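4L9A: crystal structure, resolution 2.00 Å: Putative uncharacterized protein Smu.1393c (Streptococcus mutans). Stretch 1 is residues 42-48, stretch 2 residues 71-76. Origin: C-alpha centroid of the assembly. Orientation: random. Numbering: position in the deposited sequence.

Stretch 1, residues 42-48: PCFVFLS
Stretch 2 71-76: GILTID

Two neighbouring parallel β-strands share a ladder in which alternate residues of each strand carry the hydrogen bonds, each of the inner ones reaching two residues of its neighbour, and residues 42-48 and 71-76 of Smu.1393c illustrate the principle. The strands run in the same direction at 16°, their axes approaching to 4.2 Å, with extended backbones (phi -73 to -139°, psi 113 to 157°).

Gly 71 opens the ladder opposite Cys 43, at a CA-CA distance of 3.9 Å. Its N donates to Pro 42 O (2.9 Å), the carbonyl of a proline preceded by a cis peptide, and its O accepts from Phe 44 N (2.8 Å). An ideal CB on Gly 71 would lie 3.2 Å from Cys 43 CB, a tight fit that the glycine avoids.

Ile 72 pairs with Phe 44 (CA-CA 4.8 Å). Its side chain (chi1 m, chi2 m) brings CD1 to 4.2 Å from CB of Phe 44 (chi1 -94°, between wells, chi2 -110°), whose end leads away, while CG2 lies 4.0 Å from Phe 46 CE2; its CA also makes a CA-H...O contact with Phe 44 O at 3.5 Å.

Leu 73, opposite Val 45 (CA-CA 4.7 Å), repeats the bonding pattern: its N donates to Phe 44 O and its O accepts from Phe 46 N, both at 2.9 Å and nearly straight. On the opposite face from Ile 72, Leu 73 (chi1 t, chi2 p) sets its CB 3.7 Å from Cys 43 SG (chi1 t) and 4.3 Å from Val 45 CG2 (chi1 t).

Thr 74 (chi1 p), paired with Phe 46 (CA-CA 4.8 Å), returns to the Ile 72 face; its methyl CG2 makes an apolar contact 3.9 Å from ring atom CD2 of Phe 46 (chi1 m, chi2 -92°), while OG1 is hydrogen-bonded elsewhere in the structure.

At Ile 75 (chi1 m, chi2 t) the ladder loosens: N to Phe 46 O is a weak 3.4 Å bond. Apolar packing persists, with Ile 75 CB 4.1 Å from Leu 47 CD2 (chi1 m, chi2 t), and a water bridges Ile 75 O (2.7 Å from the water O) to Ser 48 N (2.9 Å). Asp 76 does not touch residues 42-48; its carboxylate is bonded elsewhere.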

ATOM      1  N   PRO A  42      10.104   8.395 -14.051  1.00 39.86           N
ATOM      2  CA  PRO A  42       8.868   7.672 -13.734  1.00 37.03           C
ATOM      3  C   PRO A  42       8.229   8.163 -12.444  1.00 38.02           C
ATOM      4  O   PRO A  42       8.838   8.897 -11.668  1.00 41.27           O
ATOM      5  CB  PRO A  42       9.350   6.229 -13.532  1.00 44.08           C
ATOM      6  CG  PRO A  42      10.748   6.375 -13.041  1.00 39.11           C
ATOM      7  CD  PRO A  42      11.295   7.552 -13.823  1.00 41.26           C
ATOM      8  N   CYS A  43       6.989   7.754 -12.226  1.00 32.97           N
ATOM      9  CA  CYS A  43       6.267   8.159 -11.031  1.00 30.52           C
ATOM     10  C   CYS A  43       6.162   6.997 -10.049  1.00 31.37           C
ATOM     11  O   CYS A  43       5.744   5.894 -10.420  1.00 33.98           O
ATOM     12  CB  CYS A  43       4.874   8.666 -11.413  1.00 38.87           C
ATOM     13  SG  CYS A  43       3.880   9.267 -10.030  1.00 33.18           S
ATOM     14  N   PHE A  44       6.554   7.245  -8.805  1.00 28.23           N
ATOM     15  CA  PHE A  44       6.296   6.290  -7.729  1.00 27.22           C
ATOM     16  C   PHE A  44       4.883   6.427  -7.200  1.00 34.02           C
ATOM     17  O   PHE A  44       4.518   7.451  -6.600  1.00 28.75           O
ATOM     18  CB  PHE A  44       7.315   6.434  -6.600  1.00 34.47           C
ATOM     19  CG  PHE A  44       8.496   5.505  -6.735  1.00 38.94           C
ATOM     20  CD1 PHE A  44       8.667   4.440  -5.860  1.00 44.69           C
ATOM     21  CD2 PHE A  44       9.418   5.683  -7.753  1.00 48.51           C
ATOM     22  CE1 PHE A  44       9.758   3.578  -5.994  1.00 41.50           C
ATOM     23  CE2 PHE A  44      10.503   4.831  -7.891  1.00 50.90           C
ATOM     24  CZ  PHE A  44      10.671   3.781  -7.008  1.00 38.02           C
ATOM     25  N   VAL A  45       4.090   5.388  -7.440  1.00 27.82           N
ATOM     26  CA  VAL A  45       2.702   5.345  -7.026  1.00 28.93           C
ATOM     27  C   VAL A  45       2.583   4.537  -5.731  1.00 29.16           C
ATOM     28  O   VAL A  45       3.023   3.381  -5.669  1.00 28.53           O
ATOM     29  CB  VAL A  45       1.831   4.689  -8.116  1.00 27.37           C
ATOM     30  CG1 VAL A  45       0.400   4.545  -7.631  1.00 27.47           C
ATOM     31  CG2 VAL A  45       1.906   5.486  -9.433  1.00 26.40           C
ATOM     32  N   PHE A  46       1.988   5.137  -4.707  1.00 27.15           N
ATOM     33  CA  PHE A  46       1.865   4.483  -3.401  1.00 21.94           C
ATOM     34  C   PHE A  46       0.440   4.090  -3.056  1.00 23.69           C
ATOM     35  O   PHE A  46      -0.500   4.886  -3.202  1.00 23.43           O
ATOM     36  CB  PHE A  46       2.403   5.399  -2.294  1.00 21.41           C
ATOM     37  CG  PHE A  46       3.859   5.721  -2.435  1.00 27.19           C
ATOM     38  CD1 PHE A  46       4.821   4.940  -1.806  1.00 21.45           C
ATOM     39  CD2 PHE A  46       4.273   6.796  -3.209  1.00 29.50           C
ATOM     40  CE1 PHE A  46       6.168   5.239  -1.941  1.00 26.94           C
ATOM     41  CE2 PHE A  46       5.620   7.100  -3.350  1.00 27.75           C
ATOM     42  CZ  PHE A  46       6.567   6.321  -2.723  1.00 27.24           C
ATOM     43  N   LEU A  47       0.288   2.867  -2.562  1.00 21.32           N
ATOM     44  CA  LEU A  47      -0.979   2.393  -2.042  1.00 18.15           C
ATOM     45  C   LEU A  47      -0.754   1.806  -0.653  1.00 18.44           C
ATOM     46  O   LEU A  47       0.184   1.044  -0.433  1.00 20.69           O
ATOM     47  CB  LEU A  47      -1.595   1.327  -2.951  1.00 24.13           C
ATOM     48  CG  LEU A  47      -1.932   1.674  -4.399  1.00 25.47           C
ATOM     49  CD1 LEU A  47      -2.316   0.402  -5.166  1.00 23.69           C
ATOM     50  CD2 LEU A  47      -3.044   2.744  -4.483  1.00 21.93           C
ATOM     51  N   SER A  48      -1.632   2.166   0.272  1.00 18.89           N
ATOM     52  CA  SER A  48      -1.514   1.739   1.648  1.00 17.22           C
ATOM     53  C   SER A  48      -2.190   0.398   1.871  1.00 22.61           C
ATOM     54  O   SER A  48      -2.862  -0.143   0.979  1.00 21.80           O
ATOM     55  CB  SER A  48      -2.131   2.804   2.563  1.00 17.11           C
ATOM     56  OG  SER A  48      -1.373   3.990   2.464  1.00 22.09           O
ATOM     57  N   GLY A  71       8.780  11.253  -9.897  1.00 45.20           N
ATOM     58  CA  GLY A  71       7.403  11.628  -9.634  1.00 41.97           C
ATOM     59  C   GLY A  71       6.846  10.902  -8.421  1.00 40.24           C
ATOM     60  O   GLY A  71       7.348   9.851  -8.034  1.00 36.38           O
ATOM     61  N   ILE A  72       5.812  11.472  -7.814  1.00 33.18           N
ATOM     62  CA  ILE A  72       5.145  10.855  -6.675  1.00 32.97           C
ATOM     63  C   ILE A  72       3.640  10.931  -6.900  1.00 34.98           C
ATOM     64  O   ILE A  72       3.125  11.966  -7.305  1.00 30.41           O
ATOM     65  CB  ILE A  72       5.478  11.588  -5.346  1.00 28.97           C
ATOM     66  CG1 ILE A  72       6.987  11.639  -5.097  1.00 34.51           C
ATOM     67  CG2 ILE A  72       4.753  10.942  -4.178  1.00 24.04           C
ATOM     68  CD1 ILE A  72       7.630  10.257  -4.836  1.00 29.21           C
ATOM     69  N   LEU A  73       2.937   9.835  -6.648  1.00 26.77           N
ATOM     70  CA  LEU A  73       1.481   9.865  -6.584  1.00 26.95           C
ATOM     71  C   LEU A  73       1.039   9.007  -5.426  1.00 29.55           C
ATOM     72  O   LEU A  73       1.253   7.796  -5.432  1.00 23.94           O
ATOM     73  CB  LEU A  73       0.847   9.334  -7.879  1.00 23.67           C
ATOM     74  CG  LEU A  73      -0.672   9.180  -7.896  1.00 27.77           C
ATOM     75  CD1 LEU A  73      -1.405  10.534  -7.633  1.00 23.09           C
ATOM     76  CD2 LEU A  73      -1.108   8.601  -9.237  1.00 34.86           C
ATOM     77  N   THR A  74       0.433   9.624  -4.422  1.00 25.45           N
ATOM     78  CA  THR A  74      -0.161   8.847  -3.350  1.00 26.83           C
ATOM     79  C   THR A  74      -1.672   8.885  -3.493  1.00 24.77           C
ATOM     80  O   THR A  74      -2.251   9.905  -3.913  1.00 22.81           O
ATOM     81  CB  THR A  74       0.262   9.356  -1.962  1.00 22.51           C
ATOM     82  OG1 THR A  74      -0.358  10.621  -1.701  1.00 24.39           O
ATOM     83  CG2 THR A  74       1.793   9.500  -1.871  1.00 22.00           C
ATOM     84  N   ILE A  75      -2.309   7.780  -3.126  1.00 22.12           N
ATOM     85  CA  ILE A  75      -3.749   7.625  -3.253  1.00 21.73           C
ATOM     86  C   ILE A  75      -4.354   7.073  -1.961  1.00 24.16           C
ATOM     87  O   ILE A  75      -3.911   6.033  -1.455  1.00 23.61           O
ATOM     88  CB  ILE A  75      -4.093   6.662  -4.419  1.00 28.46           C
ATOM     89  CG1 ILE A  75      -3.515   7.188  -5.737  1.00 28.65           C
ATOM     90  CG2 ILE A  75      -5.602   6.468  -4.539  1.00 27.02           C
ATOM     91  CD1 ILE A  75      -3.700   6.225  -6.915  1.00 24.98           C
ATOM     92  N   ASP A  76      -5.358   7.767  -1.422  1.00 21.06           N
ATOM     93  CA  ASP A  76      -6.080   7.288  -0.240  1.00 16.33           C
ATOM     94  C   ASP A  76      -7.334   6.510  -0.651  1.00 24.45           C
ATOM     95  O   ASP A  76      -8.171   7.021  -1.384  1.00 23.31           O
ATOM     96  CB  ASP A  76      -6.489   8.451   0.677  1.00 20.62           C
ATOM     97  CG  ASP A  76      -5.301   9.110   1.368  1.00 22.13           C
ATOM     98  OD1 ASP A  76      -4.141   8.835   0.965  1.00 19.68           O
ATOM     99  OD2 ASP A  76      -5.526   9.922   2.298  1.00 21.50           O
TER
HETATM  100  O   HOH W   1      -4.079   3.488  -0.608  1.00 20.48           O